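Local coordinates for monomethylamine methyltransferase MtmB1 (Methanosarcina barkeri, PDB 1TV3), which catalyses the transfer of the methyl group from monomethylamine to the corrinoid cofactor of its partner protein MtmC in methanogenesis, at residues 123-128 and 361-366; 228-233 and 256-261; 304-309 and 333-338. All coordinates share one frame; numbering follows the deposited sequence.

All three contacts belong to one TIM barrel and meet at the bound group BG4 in its mouth. Contact 1 pairs the first barrel strand, 125-128, with the last, 363-366; contacts 2 and 3 come in series in the chain between them. Contact 2 joins two adjacent strands, and contact 3 joins the loops that follow strands 293-300 and 330-333. Centres lie about 16 Å apart for contacts 1 and 2 and for 1 and 3, and about 18 Å for 2 and 3. Q333 of contact 3 probably hydrogen-bonds E259 of contact 2, and Y334 probably bonds S365 of contact 1. Residues distant in sequence are thereby gathered round a single site, consistent with a pyrrolysine-bearing active centre.

Contact 1: residues 123-128 and 361-366; sequences KPIVQG and REILSG. With BG4 (5-(hydroxy-methyl-amino)-3-methyl-pyrrolidine-2-carboxylic acid), chain B.
The closing seam of the TIM barrel lies here: strand 125-128, the first of the ring, runs parallel to strand 363-366, the last, with I125 beside I363 and Q127 beside S365. The two axes approach to 4.8 Å and diverge by only 16°. Four backbone hydrogen bonds hold them in register, from I125 N to E362 O (2.8 Å), L364 N to I125 O, Q127 N to L364 O (2.7 Å) and G366 N to Q127 O. V126 and L364 face the helical layer, where both touch M386 of helix 380-393. Just ahead of the strand, P124 leans obliquely on L364, its CG 3.8 Å from L364 CD1. The other face carries I125, I363, Q127 and S365. There Q127 CB packs on I363 CG2 at 3.9 Å, and the extended glutamine brings OE1 to 3.0 Å from S365 OG while NE2 bonds T155. G128 CA adds a CH...O contact to G366 O at 3.2 Å. S365 has its hydroxyl anti to the backbone N (chi1 -163°), which swings it toward BG4, and S365 OG donates a short 2.6 Å hydrogen bond to BG4 O1.

Contact 2: residues 228-233 and 256-261; sequences HEVSQL and IMDEQM. With BG4 (5-(hydroxy-methyl-amino)-3-methyl-pyrrolidine-2-carboxylic acid), chain B.
I256, near the start of its strand, has CG2 4.3 Å from CG1 of V230 on strand 228-231, a loose apolar meeting between two parallel strands of the TIM barrel whose axes are 27° apart. M257 N then bonds H228 O at 2.7 Å, and M257 O receives V230 N. The side chain of M257 points to the opposite face and bends at its end, which sets CE 3.6 Å from E229 CB and equally close to O2 of BG4. D258 returns to the V230 face. Its OD2 takes a straight hydrogen bond of 2.7 Å from Q232 NE2 on the syn side; OD2 lies in the plane of the glutamine amide, while the carboxylate itself is turned 56° from it, and H294 and S289 supply further donors to its two oxygens. E259 faces BG4, with chi1 at an unstaggered 118° and the chain extended beyond CG. OE2 accepts from S231 OG at 2.7 Å on its anti side and also sits 3.1 Å from the methyl C7 of BG4, while OE1 accepts from N1 of BG4 at 3.2 Å and from the amide of Q333. Were E259 an alanine, the S231 hydroxyl and BG4 N1 would probably both be left without this acceptor. Q260 lays its CG 3.4 Å from Q232 CB, the two side chains crossing at about a right angle, and a water bridges M261 N to Q232 O. Helix 240-251 backs V230 and I256, helix 271-288 packs against Q232 and D258, and the sheet continues through G203 beside E229 and through strand 293-300 beside I256 and D258.

Contact 3: residues 304-309 and 333-338; sequences GSTNTR and QYYPCA. With BG4 (5-(hydroxy-methyl-amino)-3-methyl-pyrrolidine-2-carboxylic acid), chain B.
The loops 304-309 and 333-338 meet at S305 and Y335, whose CA atoms are 5.1 Å apart, and the two segments run at 108° to each other. The carbonyl of Y335 is gripped twice: S305 OG donates to Y335 O at 2.7 Å and T306 N donates to the same oxygen at 3.1 Å, both tilted out of the carbonyl plane. S305 OG also accepts from N307 N, forming an ST turn, so one hydroxyl ties both loops. T306 answers in the other direction. With its OG1 tucked between the backbone N and the carbonyl carbon (chi1 51°), it accepts from Y335 N at 2.8 Å and is bonded as well to Q352. Beyond this pair, S305 CB rests 3.6 Å from C337 SG, and N307 OD1 lies 3.2 Å from P336 CA while its amide nitrogen reaches E348. At the far end Q333 OE1 lies in the plane of the Y335 ring, at its edge, while Q333 NE2 bonds E259; Y335 OH is 3.2 Å and Q333 OE1 3.4 Å from C6 of BG4. Such loops, following the C-terminal ends of the parallel strands, form the active-site mouth of a TIM barrel, and here Q333 and Y335 border the ring methyl C6 of BG4.

Contact 1: residues 123-128 and 361-366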
loop_
_atom_site.group_PDB
_atom_site.type_symbol
_atom_site.label_atom_id
_atom_site.label_comp_id
_atom_site.label_asym_id
_atom_site.label_seq_id
_atom_site.Cartn_x
_atom_site.Cartn_y
_atom_site.Cartn_z
ATOM N N LYS A 123 3.102 -7.359 -32.876
ATOM C CA LYS A 123 4.334 -6.586 -32.752
ATOM C C LYS A 123 5.048 -6.899 -31.436
ATOM O O LYS A 123 4.410 -7.095 -30.401
ATOM C CB LYS A 123 4.008 -5.092 -32.806
ATOM C CG LYS A 123 5.212 -4.165 -32.749
ATOM C CD LYS A 123 4.756 -2.707 -32.721
ATOM C CE LYS A 123 5.934 -1.741 -32.708
ATOM N NZ LYS A 123 5.496 -0.330 -32.486
ATOM N N PRO A 124 6.383 -6.974 -31.464
ATOM C CA PRO A 124 7.078 -7.263 -30.207
ATOM C C PRO A 124 7.045 -6.040 -29.292
ATOM O O PRO A 124 6.675 -4.943 -29.718
ATOM C CB PRO A 124 8.496 -7.609 -30.667
ATOM C CG PRO A 124 8.652 -6.802 -31.921
ATOM C CD PRO A 124 7.317 -6.993 -32.603
ATOM N N ILE A 125 7.407 -6.233 -28.031
ATOM C CA ILE A 125 7.443 -5.132 -27.084
ATOM C C ILE A 125 8.674 -4.300 -27.422
ATOM O O ILE A 125 9.742 -4.843 -27.705
ATOM C CB ILE A 125 7.560 -5.646 -25.628
ATOM C CG1 ILE A 125 6.284 -6.398 -25.236
ATOM C CG2 ILE A 125 7.814 -4.482 -24.676
ATOM C CD1 ILE A 125 5.018 -5.556 -25.332
ATOM N N VAL A 126 8.524 -2.981 -27.405
ATOM C CA VAL A 126 9.638 -2.090 -27.713
ATOM C C VAL A 126 10.211 -1.510 -26.426
ATOM O O VAL A 126 9.585 -0.667 -25.775
ATOM C CB VAL A 126 9.194 -0.928 -28.634
ATOM C CG1 VAL A 126 10.366 0.008 -28.902
ATOM C CG2 VAL A 126 8.656 -1.479 -29.943
ATOM N N GLN A 127 11.396 -1.981 -26.056
ATOM C CA GLN A 127 12.074 -1.507 -24.857
ATOM C C GLN A 127 13.151 -0.525 -25.304
ATOM O O GLN A 127 14.195 -0.932 -25.818
ATOM C CB GLN A 127 12.704 -2.681 -24.109
ATOM C CG GLN A 127 13.310 -2.299 -22.770
ATOM C CD GLN A 127 13.429 -3.488 -21.838
ATOM O OE1 GLN A 127 14.386 -4.265 -21.910
ATOM N NE2 GLN A 127 12.440 -3.648 -20.968
ATOM N N GLY A 128 12.885 0.765 -25.117
ATOM C CA GLY A 128 13.831 1.778 -25.544
ATOM C C GLY A 128 14.558 2.504 -24.436
ATOM O O GLY A 128 13.997 2.770 -23.375
ATOM N N ARG A 361 11.160 -12.745 -31.573
ATOM C CA ARG A 361 11.524 -12.146 -30.283
ATOM C C ARG A 361 10.304 -11.463 -29.667
ATOM O O ARG A 361 9.495 -10.867 -30.381
ATOM C CB ARG A 361 12.631 -11.102 -30.456
ATOM C CG ARG A 361 13.966 -11.648 -30.922
ATOM C CD ARG A 361 14.654 -12.473 -29.847
ATOM N NE ARG A 361 15.902 -13.039 -30.350
ATOM C CZ ARG A 361 16.714 -13.819 -29.645
ATOM N NH1 ARG A 361 16.419 -14.133 -28.390
ATOM N NH2 ARG A 361 17.818 -14.297 -30.203
ATOM N N GLU A 362 10.170 -11.545 -28.346
ATOM C CA GLU A 362 9.048 -10.909 -27.664
ATOM C C GLU A 362 9.386 -9.470 -27.290
ATOM O O GLU A 362 8.497 -8.622 -27.187
ATOM C CB GLU A 362 8.675 -11.662 -26.380
ATOM C CG GLU A 362 7.888 -12.947 -26.570
ATOM C CD GLU A 362 8.726 -14.089 -27.111
ATOM O OE1 GLU A 362 9.928 -14.165 -26.770
ATOM O OE2 GLU A 362 8.171 -14.921 -27.860
ATOM N N ILE A 363 10.675 -9.200 -27.098
ATOM C CA ILE A 363 11.128 -7.874 -26.698
ATOM C C ILE A 363 12.353 -7.388 -27.466
ATOM O O ILE A 363 13.307 -8.135 -27.673
ATOM C CB ILE A 363 11.477 -7.861 -25.188
ATOM C CG1 ILE A 363 10.239 -8.233 -24.363
ATOM C CG2 ILE A 363 12.015 -6.495 -24.777
ATOM C CD1 ILE A 363 10.527 -8.448 -22.880
ATOM N N LEU A 364 12.313 -6.132 -27.896
ATOM C CA LEU A 364 13.438 -5.524 -28.600
ATOM C C LEU A 364 13.989 -4.495 -27.616
ATOM O O LEU A 364 13.270 -3.585 -27.205
ATOM C CB LEU A 364 12.966 -4.821 -29.873
ATOM C CG LEU A 364 12.053 -5.613 -30.811
ATOM C CD1 LEU A 364 11.843 -4.807 -32.085
ATOM C CD2 LEU A 364 12.667 -6.975 -31.129
ATOM N N SER A 365 15.255 -4.637 -27.239
ATOM C CA SER A 365 15.859 -3.727 -26.271
ATOM C C SER A 365 17.027 -2.947 -26.886
ATOM O O SER A 365 18.120 -3.493 -27.073
ATOM C CB SER A 365 16.333 -4.537 -25.058
ATOM O OG SER A 365 16.577 -3.714 -23.934
ATOM N N GLY A 366 16.785 -1.674 -27.201
ATOM C CA GLY A 366 17.811 -0.839 -27.803
ATOM C C GLY A 366 17.547 0.644 -27.590
ATOM O O GLY A 366 16.549 1.002 -26.963
HETATM C C1 BG4 B . 19.645 -4.447 -21.958
HETATM C C2 BG4 B . 21.152 -4.609 -22.136
HETATM C C3 BG4 B . 21.902 -3.311 -21.862
HETATM C C4 BG4 B . 22.386 -3.437 -20.409
HETATM C C5 BG4 B . 22.610 -4.928 -20.156
HETATM C C6 BG4 B . 22.985 -3.273 -22.818
HETATM N N1 BG4 B . 21.762 -5.650 -21.193
HETATM O O1 BG4 B . 18.944 -4.169 -22.946
HETATM N N2 BG4 B . 22.150 -5.293 -18.843
HETATM O O2 BG4 B . 20.727 -5.298 -18.493
HETATM C C7 BG4 B . 22.674 -6.608 -18.502
#

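Contact 2: residues 228-233 and 256-261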
loop_
_atom_site.group_PDB
_atom_site.type_symbol
_atom_site.label_atom_id
_atom_site.label_comp_id
_atom_site.label_asym_id
_atom_site.label_seq_id
_atom_site.Cartn_x
_atom_site.Cartn_y
_atom_site.Cartn_z
ATOM N N HIS A 228 14.646 -7.446 -14.028
ATOM C CA HIS A 228 15.890 -7.422 -13.260
ATOM C C HIS A 228 16.979 -8.196 -13.986
ATOM O O HIS A 228 16.847 -9.391 -14.241
ATOM C CB HIS A 228 15.641 -7.993 -11.867
ATOM C CG HIS A 228 14.671 -7.180 -11.070
ATOM N ND1 HIS A 228 15.017 -6.541 -9.898
ATOM C CD2 HIS A 228 13.385 -6.836 -11.318
ATOM C CE1 HIS A 228 13.990 -5.837 -9.462
ATOM N NE2 HIS A 228 12.986 -5.997 -10.307
ATOM N N GLU A 229 18.065 -7.501 -14.300
ATOM C CA GLU A 229 19.148 -8.099 -15.055
ATOM C C GLU A 229 20.201 -8.886 -14.299
ATOM O O GLU A 229 20.584 -8.543 -13.183
ATOM C CB GLU A 229 19.849 -7.016 -15.888
ATOM C CG GLU A 229 20.726 -6.036 -15.092
ATOM C CD GLU A 229 22.072 -6.630 -14.669
ATOM O OE1 GLU A 229 22.584 -7.526 -15.383
ATOM O OE2 GLU A 229 22.630 -6.191 -13.636
ATOM N N VAL A 230 20.649 -9.958 -14.941
ATOM C CA VAL A 230 21.721 -10.807 -14.441
ATOM C C VAL A 230 22.387 -11.300 -15.726
ATOM O O VAL A 230 21.705 -11.689 -16.680
ATOM C CB VAL A 230 21.206 -11.986 -13.589
ATOM C CG1 VAL A 230 20.291 -12.884 -14.403
ATOM C CG2 VAL A 230 22.397 -12.763 -13.044
ATOM N N SER A 231 23.715 -11.266 -15.761
ATOM C CA SER A 231 24.445 -11.650 -16.965
ATOM C C SER A 231 25.265 -12.923 -16.921
ATOM O O SER A 231 26.056 -13.134 -16.001
ATOM C CB SER A 231 25.385 -10.513 -17.381
ATOM O OG SER A 231 24.685 -9.298 -17.561
ATOM N N GLN A 232 25.086 -13.762 -17.937
ATOM C CA GLN A 232 25.871 -14.983 -18.055
ATOM C C GLN A 232 27.177 -14.534 -18.717
ATOM O O GLN A 232 27.202 -13.513 -19.408
ATOM C CB GLN A 232 25.182 -15.998 -18.962
ATOM C CG GLN A 232 23.884 -16.569 -18.432
ATOM C CD GLN A 232 23.408 -17.730 -19.278
ATOM O OE1 GLN A 232 24.147 -18.694 -19.486
ATOM N NE2 GLN A 232 22.173 -17.645 -19.777
ATOM N N LEU A 233 28.252 -15.288 -18.513
ATOM C CA LEU A 233 29.542 -14.943 -19.106
ATOM C C LEU A 233 29.767 -15.724 -20.407
ATOM O O LEU A 233 28.863 -16.419 -20.874
ATOM C CB LEU A 233 30.663 -15.217 -18.097
ATOM C CG LEU A 233 30.459 -14.522 -16.743
ATOM C CD1 LEU A 233 31.611 -14.851 -15.798
ATOM C CD2 LEU A 233 30.363 -13.015 -16.953
ATOM N N ILE A 256 12.659 -11.635 -13.654
ATOM C CA ILE A 256 14.081 -11.808 -13.927
ATOM C C ILE A 256 14.460 -11.899 -15.400
ATOM O O ILE A 256 13.905 -12.703 -16.151
ATOM C CB ILE A 256 14.620 -13.078 -13.214
ATOM C CG1 ILE A 256 14.470 -12.926 -11.697
ATOM C CG2 ILE A 256 16.082 -13.324 -13.602
ATOM C CD1 ILE A 256 14.948 -14.138 -10.897
ATOM N N MET A 257 15.411 -11.064 -15.809
ATOM C CA MET A 257 15.892 -11.084 -17.182
ATOM C C MET A 257 17.335 -11.570 -17.188
ATOM O O MET A 257 18.235 -10.880 -16.703
ATOM C CB MET A 257 15.856 -9.698 -17.831
ATOM C CG MET A 257 16.416 -9.732 -19.257
ATOM S SD MET A 257 17.038 -8.160 -19.883
ATOM C CE MET A 257 18.637 -8.108 -19.077
ATOM N N ASP A 258 17.545 -12.763 -17.729
ATOM C CA ASP A 258 18.878 -13.336 -17.824
ATOM C C ASP A 258 19.428 -12.963 -19.195
ATOM O O ASP A 258 18.749 -13.137 -20.205
ATOM C CB ASP A 258 18.800 -14.857 -17.695
ATOM C CG ASP A 258 20.105 -15.542 -18.057
ATOM O OD1 ASP A 258 20.851 -15.940 -17.135
ATOM O OD2 ASP A 258 20.379 -15.675 -19.268
ATOM N N GLU A 259 20.648 -12.441 -19.231
ATOM C CA GLU A 259 21.266 -12.062 -20.499
ATOM C C GLU A 259 22.515 -12.891 -20.806
ATOM O O GLU A 259 23.168 -13.415 -19.902
ATOM C CB GLU A 259 21.685 -10.587 -20.486
ATOM C CG GLU A 259 23.194 -10.432 -20.642
ATOM C CD GLU A 259 23.645 -9.024 -20.910
ATOM O OE1 GLU A 259 23.159 -8.411 -21.882
ATOM O OE2 GLU A 259 24.504 -8.537 -20.147
ATOM N N GLN A 260 22.843 -12.982 -22.091
ATOM C CA GLN A 260 24.042 -13.673 -22.553
ATOM C C GLN A 260 24.301 -13.195 -23.974
ATOM O O GLN A 260 23.399 -13.195 -24.814
ATOM C CB GLN A 260 23.870 -15.196 -22.520
ATOM C CG GLN A 260 25.192 -15.960 -22.344
ATOM C CD GLN A 260 25.999 -16.103 -23.634
ATOM O OE1 GLN A 260 27.232 -16.030 -23.622
ATOM N NE2 GLN A 260 25.307 -16.331 -24.745
ATOM N N MET A 261 25.530 -12.759 -24.228
ATOM C CA MET A 261 25.910 -12.262 -25.542
ATOM C C MET A 261 26.958 -13.173 -26.171
ATOM O O MET A 261 28.162 -12.943 -26.028
ATOM C CB MET A 261 26.467 -10.841 -25.420
ATOM C CG MET A 261 25.484 -9.827 -24.852
ATOM S SD MET A 261 26.175 -8.155 -24.825
ATOM C CE MET A 261 25.915 -7.641 -26.531
HETATM C C1 BG4 B . 19.645 -4.447 -21.958
HETATM C C2 BG4 B . 21.152 -4.609 -22.136
HETATM C C3 BG4 B . 21.902 -3.311 -21.862
HETATM C C4 BG4 B . 22.386 -3.437 -20.409
HETATM C C5 BG4 B . 22.610 -4.928 -20.156
HETATM C C6 BG4 B . 22.985 -3.273 -22.818
HETATM N N1 BG4 B . 21.762 -5.650 -21.193
HETATM O O1 BG4 B . 18.944 -4.169 -22.946
HETATM N N2 BG4 B . 22.150 -5.293 -18.843
HETATM O O2 BG4 B . 20.727 -5.298 -18.493
HETATM C C7 BG4 B . 22.674 -6.608 -18.502
HETATM O O HOH W 1 27.568 -12.957 -22.086
#

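Contact 3: residues 304-309 and 333-338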
loop_
_atom_site.group_PDB
_atom_site.type_symbol
_atom_site.label_atom_id
_atom_site.label_comp_id
_atom_site.label_asym_id
_atom_site.label_seq_id
_atom_site.Cartn_x
_atom_site.Cartn_y
_atom_site.Cartn_z
ATOM N N GLY A 304 32.266 -5.822 -32.823
ATOM C CA GLY A 304 31.601 -5.494 -31.570
ATOM C C GLY A 304 30.161 -5.037 -31.757
ATOM O O GLY A 304 29.620 -4.309 -30.923
ATOM N N SER A 305 29.541 -5.470 -32.852
ATOM C CA SER A 305 28.159 -5.112 -33.155
ATOM C C SER A 305 27.257 -6.341 -33.200
ATOM O O SER A 305 27.707 -7.448 -33.501
ATOM C CB SER A 305 28.084 -4.381 -34.498
ATOM O OG SER A 305 26.739 -4.226 -34.914
ATOM N N THR A 306 25.977 -6.131 -32.904
ATOM C CA THR A 306 24.992 -7.206 -32.906
ATOM C C THR A 306 24.254 -7.295 -34.240
ATOM O O THR A 306 23.446 -8.202 -34.446
ATOM C CB THR A 306 23.935 -6.993 -31.806
ATOM O OG1 THR A 306 23.402 -5.662 -31.913
ATOM C CG2 THR A 306 24.541 -7.196 -30.426
ATOM N N ASN A 307 24.521 -6.359 -35.144
ATOM C CA ASN A 307 23.825 -6.372 -36.423
ATOM C C ASN A 307 24.666 -6.696 -37.660
ATOM O O ASN A 307 24.368 -6.222 -38.758
ATOM C CB ASN A 307 23.077 -5.048 -36.634
ATOM C CG ASN A 307 23.966 -3.836 -36.463
ATOM O OD1 ASN A 307 23.914 -3.155 -35.440
ATOM N ND2 ASN A 307 24.794 -3.561 -37.468
ATOM N N THR A 308 25.714 -7.498 -37.492
ATOM C CA THR A 308 26.516 -7.887 -38.646
ATOM C C THR A 308 25.757 -9.065 -39.250
ATOM O O THR A 308 24.891 -9.650 -38.594
ATOM C CB THR A 308 27.934 -8.363 -38.258
ATOM O OG1 THR A 308 27.846 -9.611 -37.562
ATOM C CG2 THR A 308 28.627 -7.329 -37.377
ATOM N N ARG A 309 26.073 -9.411 -40.492
ATOM C CA ARG A 309 25.397 -10.514 -41.160
ATOM C C ARG A 309 25.404 -11.783 -40.307
ATOM O O ARG A 309 24.372 -12.442 -40.151
ATOM C CB ARG A 309 26.060 -10.781 -42.515
ATOM C CG ARG A 309 25.432 -11.899 -43.333
ATOM C CD ARG A 309 26.066 -11.959 -44.718
ATOM N NE ARG A 309 25.772 -10.755 -45.493
ATOM C CZ ARG A 309 24.685 -10.596 -46.243
ATOM N NH1 ARG A 309 23.789 -11.571 -46.329
ATOM N NH2 ARG A 309 24.488 -9.460 -46.899
ATOM N N GLN A 333 19.329 -7.441 -27.755
ATOM C CA GLN A 333 19.821 -6.081 -27.533
ATOM C C GLN A 333 20.528 -5.522 -28.766
ATOM O O GLN A 333 21.126 -6.265 -29.541
ATOM C CB GLN A 333 20.740 -6.042 -26.308
ATOM C CG GLN A 333 21.920 -6.982 -26.378
ATOM C CD GLN A 333 22.541 -7.215 -25.016
ATOM O OE1 GLN A 333 23.133 -6.313 -24.426
ATOM N NE2 GLN A 333 22.394 -8.432 -24.504
ATOM N N TYR A 334 20.467 -4.202 -28.919
ATOM C CA TYR A 334 21.012 -3.515 -30.085
ATOM C C TYR A 334 22.310 -2.731 -29.919
ATOM O O TYR A 334 22.362 -1.734 -29.190
ATOM C CB TYR A 334 19.934 -2.577 -30.654
ATOM C CG TYR A 334 18.719 -3.297 -31.198
ATOM C CD1 TYR A 334 18.015 -4.216 -30.415
ATOM C CD2 TYR A 334 18.299 -3.093 -32.515
ATOM C CE1 TYR A 334 16.929 -4.918 -30.932
ATOM C CE2 TYR A 334 17.215 -3.790 -33.044
ATOM C CZ TYR A 334 16.538 -4.705 -32.248
ATOM O OH TYR A 334 15.498 -5.433 -32.779
ATOM N N TYR A 335 23.347 -3.181 -30.622
ATOM C CA TYR A 335 24.650 -2.522 -30.600
ATOM C C TYR A 335 25.140 -2.212 -32.018
ATOM O O TYR A 335 25.876 -2.998 -32.617
ATOM C CB TYR A 335 25.697 -3.392 -29.898
ATOM C CG TYR A 335 25.710 -3.281 -28.389
ATOM C CD1 TYR A 335 24.830 -4.029 -27.598
ATOM C CD2 TYR A 335 26.616 -2.435 -27.749
ATOM C CE1 TYR A 335 24.857 -3.936 -26.204
ATOM C CE2 TYR A 335 26.651 -2.333 -26.363
ATOM C CZ TYR A 335 25.772 -3.086 -25.597
ATOM O OH TYR A 335 25.821 -2.985 -24.226
ATOM N N PRO A 336 24.719 -1.067 -32.578
ATOM C CA PRO A 336 25.136 -0.672 -33.928
ATOM C C PRO A 336 26.540 -0.086 -33.856
ATOM O O PRO A 336 26.978 0.333 -32.787
ATOM C CB PRO A 336 24.118 0.407 -34.318
ATOM C CG PRO A 336 22.959 0.185 -33.377
ATOM C CD PRO A 336 23.639 -0.194 -32.092
ATOM N N CYS A 337 27.236 -0.050 -34.989
ATOM C CA CYS A 337 28.576 0.523 -35.034
ATOM C C CYS A 337 28.483 2.046 -35.076
ATOM O O CYS A 337 29.168 2.735 -34.324
ATOM C CB CYS A 337 29.332 0.038 -36.276
ATOM S SG CYS A 337 29.745 -1.710 -36.285
ATOM N N ALA A 338 27.629 2.564 -35.952
ATOM C CA ALA A 338 27.471 4.009 -36.107
ATOM C C ALA A 338 26.793 4.683 -34.916
ATOM O O ALA A 338 26.061 4.046 -34.154
ATOM C CB ALA A 338 26.700 4.313 -37.387
HETATM C C1 BG4 B . 19.645 -4.447 -21.958
HETATM C C2 BG4 B . 21.152 -4.609 -22.136
HETATM C C3 BG4 B . 21.902 -3.311 -21.862
HETATM C C4 BG4 B . 22.386 -3.437 -20.409
HETATM C C5 BG4 B . 22.610 -4.928 -20.156
HETATM C C6 BG4 B . 22.985 -3.273 -22.818
HETATM N N1 BG4 B . 21.762 -5.650 -21.193
HETATM O O1 BG4 B . 18.944 -4.169 -22.946
HETATM N N2 BG4 B . 22.150 -5.293 -18.843
HETATM O O2 BG4 B . 20.727 -5.298 -18.493
HETATM C C7 BG4 B . 22.674 -6.608 -18.502
#